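Local coordinates for protein carboxylic ester hydrolase (Aspergillus niger, PDB 7K4O) that hydrolyses ester bonds as a secreted fungal serine esterase of the tannase family, probably releasing gallic acid from tannins, at residues L241-I244 and V245-I249; C532-Q536 and R537-S541. One frame throughout, in Å; residues are numbered along the deposited sequence.

Interaction 1 (L241-I244 and V245-I249); sequences LDKI and VNETI. With NAG (2-acetamido-2-deoxy-beta-D-glucopyranose), chain G.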
loop_
_atom_site.group_PDB
_atom_site.type_symbol
_atom_site.label_atom_id
_atom_site.label_comp_id
_atom_site.label_asym_id
_atom_site.label_seq_id
_atom_site.Cartn_x
_atom_site.Cartn_y
_atom_site.Cartn_z
ATOM N N LEU A 241 15.373 -12.533 -16.678
ATOM C CA LEU A 241 14.587 -12.628 -15.412
ATOM C C LEU A 241 13.106 -12.782 -15.748
ATOM O O LEU A 241 12.437 -13.553 -15.033
ATOM C CB LEU A 241 14.874 -11.386 -14.563
ATOM C CG LEU A 241 16.316 -11.337 -14.055
ATOM C CD1 LEU A 241 16.623 -10.123 -13.208
ATOM C CD2 LEU A 241 16.658 -12.599 -13.293
ATOM N N ASP A 242 12.632 -12.115 -16.790
ATOM C CA ASP A 242 11.209 -12.228 -17.210
ATOM C C ASP A 242 10.911 -13.674 -17.628
ATOM O O ASP A 242 9.826 -14.188 -17.314
ATOM C CB ASP A 242 10.842 -11.238 -18.299
ATOM C CG ASP A 242 9.350 -11.252 -18.581
ATOM O OD1 ASP A 242 8.549 -11.188 -17.601
ATOM O OD2 ASP A 242 8.988 -11.363 -19.762
ATOM N N LYS A 243 11.874 -14.345 -18.266
ATOM C CA LYS A 243 11.704 -15.771 -18.617
ATOM C C LYS A 243 11.594 -16.617 -17.353
ATOM O O LYS A 243 10.732 -17.515 -17.263
ATOM C CB LYS A 243 12.868 -16.226 -19.517
ATOM C CG LYS A 243 12.833 -17.699 -19.912
ATOM C CD LYS A 243 11.532 -18.155 -20.514
ATOM C CE LYS A 243 11.251 -17.521 -21.862
ATOM N NZ LYS A 243 10.454 -18.426 -22.733
ATOM N N ILE A 244 12.401 -16.321 -16.342
ATOM C CA ILE A 244 12.319 -17.087 -15.082
ATOM C C ILE A 244 10.916 -16.886 -14.486
ATOM O O ILE A 244 10.324 -17.883 -13.983
ATOM C CB ILE A 244 13.445 -16.651 -14.125
ATOM C CG1 ILE A 244 14.797 -17.195 -14.613
ATOM C CG2 ILE A 244 13.192 -17.110 -12.710
ATOM C CD1 ILE A 244 16.000 -16.528 -13.984
ATOM N N VAL A 245 10.428 -15.650 -14.464
ATOM C CA VAL A 245 9.062 -15.411 -13.889
ATOM C C VAL A 245 8.022 -16.236 -14.677
ATOM O O VAL A 245 7.195 -16.911 -14.062
ATOM C CB VAL A 245 8.734 -13.913 -13.919
ATOM C CG1 VAL A 245 7.268 -13.647 -13.625
ATOM C CG2 VAL A 245 9.653 -13.152 -12.974
ATOM N N ASN A 246 8.030 -16.133 -16.007
ATOM C CA ASN A 246 7.070 -16.863 -16.889
ATOM C C ASN A 246 7.148 -18.358 -16.607
ATOM O O ASN A 246 6.094 -18.978 -16.476
ATOM C CB ASN A 246 7.271 -16.547 -18.377
ATOM C CG ASN A 246 6.709 -15.204 -18.788
ATOM O OD1 ASN A 246 6.072 -14.513 -17.973
ATOM N ND2 ASN A 246 6.956 -14.792 -20.032
ATOM N N GLU A 247 8.340 -18.948 -16.491
ATOM C CA GLU A 247 8.465 -20.409 -16.209
ATOM C C GLU A 247 8.039 -20.756 -14.792
ATOM O O GLU A 247 7.599 -21.916 -14.557
ATOM C CB GLU A 247 9.903 -20.870 -16.444
ATOM C CG GLU A 247 10.274 -20.829 -17.911
ATOM C CD GLU A 247 9.462 -21.828 -18.735
ATOM O OE1 GLU A 247 9.275 -22.983 -18.300
ATOM O OE2 GLU A 247 8.989 -21.434 -19.775
ATOM N N THR A 248 8.202 -19.815 -13.829
ATOM C CA THR A 248 7.719 -20.045 -12.448
ATOM C C THR A 248 6.182 -20.073 -12.489
ATOM O O THR A 248 5.597 -20.945 -11.846
ATOM C CB THR A 248 8.318 -18.992 -11.499
ATOM O OG1 THR A 248 9.754 -19.048 -11.583
ATOM C CG2 THR A 248 7.862 -19.198 -10.076
ATOM N N ILE A 249 5.567 -19.160 -13.226
ATOM C CA ILE A 249 4.073 -19.135 -13.338
ATOM C C ILE A 249 3.629 -20.484 -13.938
ATOM O O ILE A 249 2.711 -21.138 -13.386
ATOM C CB ILE A 249 3.583 -17.944 -14.155
ATOM C CG1 ILE A 249 3.808 -16.617 -13.406
ATOM C CG2 ILE A 249 2.125 -18.147 -14.513
ATOM C CD1 ILE A 249 3.631 -15.399 -14.253
HETATM C C1 NAG G . 6.505 -13.510 -20.623
HETATM C C2 NAG G . 7.041 -13.179 -22.029
HETATM C C3 NAG G . 6.445 -11.923 -22.641
HETATM C C4 NAG G . 4.964 -12.168 -22.668
HETATM C C5 NAG G . 4.468 -12.476 -21.258
HETATM C C6 NAG G . 2.978 -12.764 -21.268
HETATM C C7 NAG G . 9.388 -13.811 -22.288
HETATM C C8 NAG G . 10.801 -13.384 -22.011
HETATM N N2 NAG G . 8.460 -12.930 -21.929
HETATM O O3 NAG G . 7.092 -11.693 -23.898
HETATM O O4 NAG G . 4.433 -10.940 -23.083
HETATM O O5 NAG G . 5.089 -13.608 -20.681
HETATM O O6 NAG G . 2.559 -13.017 -19.945
HETATM O O7 NAG G . 9.098 -14.866 -22.809
HETATM O O HOH W 1 5.991 -11.811 -17.170
#
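Val245 opens the second half of this helical segment by giving its N-H to Leu241 O at 3.0 Å, and its CG2 branch lies against the same carbonyl oxygen. CG1 stands anti to the backbone N (chi1 168°), which places CG2 beside that N, where it meets Leu241 O. Asn246 repeats the i to i-4 bond with Asp242 O, and its side chain carries the glycan: ND2 is joined covalently to C1 of an N-acetylglucosamine at 1.5 Å. Asp242 closes a ring round this linkage. Its OD2 accepts the sugar's N2-H at 2.7 Å in a bent bond (132° at the hydrogen), while a water donates both to Asp242 OD1, at 2.7 Å, and to Asn246 OD1; the carboxylate and amide planes stand 66° apart. Sequence and linkage identify an N-glycosylation sequon, Asn246-Glu247-Thr248, set within helix 238-252. Glu247 continues the bonding to Lys243 O, and its CG packs alongside Lys243 CD at 3.9 Å, the two chains pointing the same way. The charged ends, Lys243 NZ and Glu247 OE2, remain 4.5 Å apart, too far for a salt bridge; the lysine amino group instead bonds weakly to Pro282 O. Thr248 grips Ile244 O twice, through N at 2.9 Å and OG1 at 2.7 Å, from opposite faces of the carbonyl plane. Beyond it, Ile249 N bonds to Val245 O, and its side chain touches Trp261.

Interaction 2 (C532-Q536 and R537-S541); sequences CVYNQ and RSIDS. With NAG (2-acetamido-2-deoxy-beta-D-glucopyranose), chain D; NAG (2-acetamido-2-deoxy-beta-D-glucopyranose), chain B.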
loop_
_atom_site.group_PDB
_atom_site.type_symbol
_atom_site.label_atom_id
_atom_site.label_comp_id
_atom_site.label_asym_id
_atom_site.label_seq_id
_atom_site.Cartn_x
_atom_site.Cartn_y
_atom_site.Cartn_z
ATOM N N CYS A 532 -11.038 -22.757 1.371
ATOM C CA CYS A 532 -10.025 -22.024 2.164
ATOM C C CYS A 532 -9.513 -23.010 3.196
ATOM O O CYS A 532 -10.287 -23.411 4.062
ATOM C CB CYS A 532 -10.637 -20.762 2.772
ATOM S SG CYS A 532 -11.167 -19.586 1.518
ATOM N N VAL A 533 -8.254 -23.406 3.078
ATOM C CA VAL A 533 -7.718 -24.555 3.844
ATOM C C VAL A 533 -6.604 -24.118 4.777
ATOM O O VAL A 533 -5.875 -23.178 4.484
ATOM C CB VAL A 533 -7.239 -25.688 2.920
ATOM C CG1 VAL A 533 -8.353 -26.113 1.976
ATOM C CG2 VAL A 533 -5.988 -25.303 2.168
ATOM N N TYR A 534 -6.484 -24.852 5.859
ATOM C CA TYR A 534 -5.406 -24.709 6.850
ATOM C C TYR A 534 -4.261 -25.646 6.466
ATOM O O TYR A 534 -4.462 -26.855 6.519
ATOM C CB TYR A 534 -5.900 -25.006 8.249
ATOM C CG TYR A 534 -4.889 -24.587 9.277
ATOM C CD1 TYR A 534 -3.885 -25.457 9.679
ATOM C CD2 TYR A 534 -4.915 -23.322 9.849
ATOM C CE1 TYR A 534 -2.909 -25.076 10.592
ATOM C CE2 TYR A 534 -3.956 -22.930 10.765
ATOM C CZ TYR A 534 -2.932 -23.792 11.118
ATOM O OH TYR A 534 -2.000 -23.443 12.046
ATOM N N ASN A 535 -3.098 -25.110 6.166
ATOM C CA ASN A 535 -1.921 -25.914 5.727
ATOM C C ASN A 535 -0.682 -25.385 6.438
ATOM O O ASN A 535 -0.191 -24.315 6.066
ATOM C CB ASN A 535 -1.783 -25.870 4.228
ATOM C CG ASN A 535 -0.701 -26.796 3.721
ATOM O OD1 ASN A 535 0.403 -26.357 3.507
ATOM N ND2 ASN A 535 -1.010 -28.080 3.547
ATOM N N GLN A 536 -0.273 -26.056 7.496
ATOM C CA GLN A 536 0.817 -25.586 8.377
ATOM C C GLN A 536 2.093 -25.333 7.576
ATOM O O GLN A 536 2.786 -24.340 7.848
ATOM C CB GLN A 536 1.066 -26.559 9.512
ATOM C CG GLN A 536 1.957 -25.969 10.592
ATOM C CD GLN A 536 1.236 -24.823 11.277
ATOM O OE1 GLN A 536 0.170 -25.002 11.876
ATOM N NE2 GLN A 536 1.821 -23.636 11.188
ATOM N N ARG A 537 2.441 -26.215 6.661
ATOM C CA ARG A 537 3.683 -26.074 5.879
ATOM C C ARG A 537 3.640 -24.752 5.100
ATOM O O ARG A 537 4.663 -24.022 5.042
ATOM C CB ARG A 537 3.814 -27.297 4.959
ATOM C CG ARG A 537 5.152 -27.426 4.261
ATOM C CD ARG A 537 5.231 -28.801 3.559
ATOM N NE ARG A 537 4.482 -28.799 2.316
ATOM C CZ ARG A 537 4.999 -28.601 1.092
ATOM N NH1 ARG A 537 4.197 -28.557 0.051
ATOM N NH2 ARG A 537 6.302 -28.478 0.881
ATOM N N SER A 538 2.511 -24.432 4.480
ATOM C CA SER A 538 2.353 -23.160 3.736
ATOM C C SER A 538 2.437 -21.989 4.726
ATOM O O SER A 538 3.118 -21.022 4.395
ATOM C CB SER A 538 1.054 -23.153 2.974
ATOM O OG SER A 538 1.090 -24.083 1.903
ATOM N N ILE A 539 1.720 -22.070 5.847
ATOM C CA ILE A 539 1.692 -20.941 6.817
ATOM C C ILE A 539 3.133 -20.669 7.235
ATOM O O ILE A 539 3.536 -19.503 7.278
ATOM C CB ILE A 539 0.775 -21.261 7.991
ATOM C CG1 ILE A 539 -0.679 -21.277 7.510
ATOM C CG2 ILE A 539 1.005 -20.336 9.168
ATOM C CD1 ILE A 539 -1.597 -21.948 8.471
ATOM N N ASP A 540 3.896 -21.729 7.514
ATOM C CA ASP A 540 5.287 -21.571 8.022
ATOM C C ASP A 540 6.145 -20.890 6.969
ATOM O O ASP A 540 7.098 -20.190 7.364
ATOM C CB ASP A 540 5.902 -22.906 8.429
ATOM C CG ASP A 540 5.300 -23.552 9.652
ATOM O OD1 ASP A 540 4.476 -22.920 10.365
ATOM O OD2 ASP A 540 5.593 -24.761 9.850
ATOM N N SER A 541 5.876 -21.067 5.676
ATOM C CA SER A 541 6.693 -20.478 4.587
ATOM C C SER A 541 6.588 -18.945 4.584
ATOM O O SER A 541 7.441 -18.315 3.982
ATOM C CB SER A 541 6.374 -20.999 3.244
ATOM O OG SER A 541 5.123 -20.522 2.742
HETATM C C1 NAG D . -8.336 -28.315 10.365
HETATM C C2 NAG D . -8.747 -28.457 8.924
HETATM C C3 NAG D . -9.562 -29.734 8.721
HETATM C C4 NAG D . -8.856 -30.921 9.347
HETATM C C5 NAG D . -8.534 -30.632 10.811
HETATM C C6 NAG D . -7.829 -31.800 11.492
HETATM C C7 NAG D . -9.302 -26.659 7.389
HETATM C C8 NAG D . -10.204 -25.499 7.119
HETATM N N2 NAG D . -9.580 -27.344 8.508
HETATM O O3 NAG D . -9.726 -29.964 7.321
HETATM O O4 NAG D . -9.730 -32.041 9.267
HETATM O O5 NAG D . -7.656 -29.494 10.796
HETATM O O6 NAG D . -6.533 -31.907 10.874
HETATM O O7 NAG D . -8.355 -26.907 6.644
HETATM C C1 NAG B . -6.168 -24.867 13.688
HETATM C C2 NAG B . -5.980 -26.349 13.851
HETATM C C3 NAG B . -6.107 -27.009 12.494
HETATM C C4 NAG B . -7.468 -26.719 11.955
HETATM C C5 NAG B . -7.639 -25.187 11.835
HETATM C C6 NAG B . -9.000 -24.806 11.312
HETATM C C7 NAG B . -4.522 -27.130 15.607
HETATM C C8 NAG B . -3.153 -27.268 16.174
HETATM N N2 NAG B . -4.677 -26.549 14.431
HETATM O O3 NAG B . -5.869 -28.405 12.607
HETATM O O4 NAG B . -7.447 -27.163 10.621
HETATM O O5 NAG B . -7.433 -24.607 13.102
HETATM O O6 NAG B . -9.009 -23.443 10.870
HETATM O O7 NAG B . -5.475 -27.556 16.188
#
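Tyr534 and Ile539 meet through a CH-pi contact: Ile539 CD1 sits over one face of the ring, 3.7 Å from its centroid and 23° off the normal, displaced toward the rim. Followed outward, Tyr534 CB lies beside the glycosidic O4 of the inner N-acetylglucosamine (chain B) and O7 of the next (chain D), and CG faces C5 of the inner sugar. The ring atoms CD2, CE2 and CZ all meet Ile539 CD1, with CE2 nearest at 3.4 Å, while the inner sugar covers the opposite face. The ring is thus sandwiched between a methyl group and a glycan. At the tip, OH donates to Gln536 OE1 at 2.7 Å, which fixes one end of that amide. The other end, NE2, donates to Asp540 OD1 at 2.9 Å, approaching from above the carboxylate plane. A bend at chi2 (66°) brings the glutamine amide between the two partners.

Asn535 is the N-cap of helix 536-541. Its OD1 takes Ser538 N at 3.0 Å and Ser538 OG at 2.9 Å from opposite faces of the amide plane, so one oxygen satisfies both a first-turn N-H and a hydroxyl. Asn535 O receives Ile539 N, the first i to i-4 bond here, and Asp540 N follows onto Gln536 O. Before the cap, Tyr534 N donates to O7 of the chain D N-acetylglucosamine at 2.9 Å, nearly straight at 170°.

Strand 529-533, paired with 520-524 and tied by the Cys515-Cys532 disulfide, leads through Tyr534 and the capping Asn535 into this helix. Tyr534 and Ile539 lean on Tyr444 of helix 444-452, whereas Arg537, salt-bridged to Asp272, and Ser538, bonded to Arg265, face the region of helix 266-272.

Both contacts are local, and they come in series along the chain: interaction 1 lies within helix 238-252, and interaction 2 joins strand 529-533 to helix 536-541 far later in sequence. Their centres are 24 Å apart and their nearest atoms about 13 Å, so they do not touch. Their centres lie about 25 and 24 Å from the centre of the chain, neither contributes a strand to the nine-stranded mixed sheet, and each meets N-linked sugar. A calcium ion lies about 12 Å from the side chain of Thr248 and about 14 Å from that of Ser538, touching neither, consistent with both contacts lying in one glycosylated part of the protein near the calcium site.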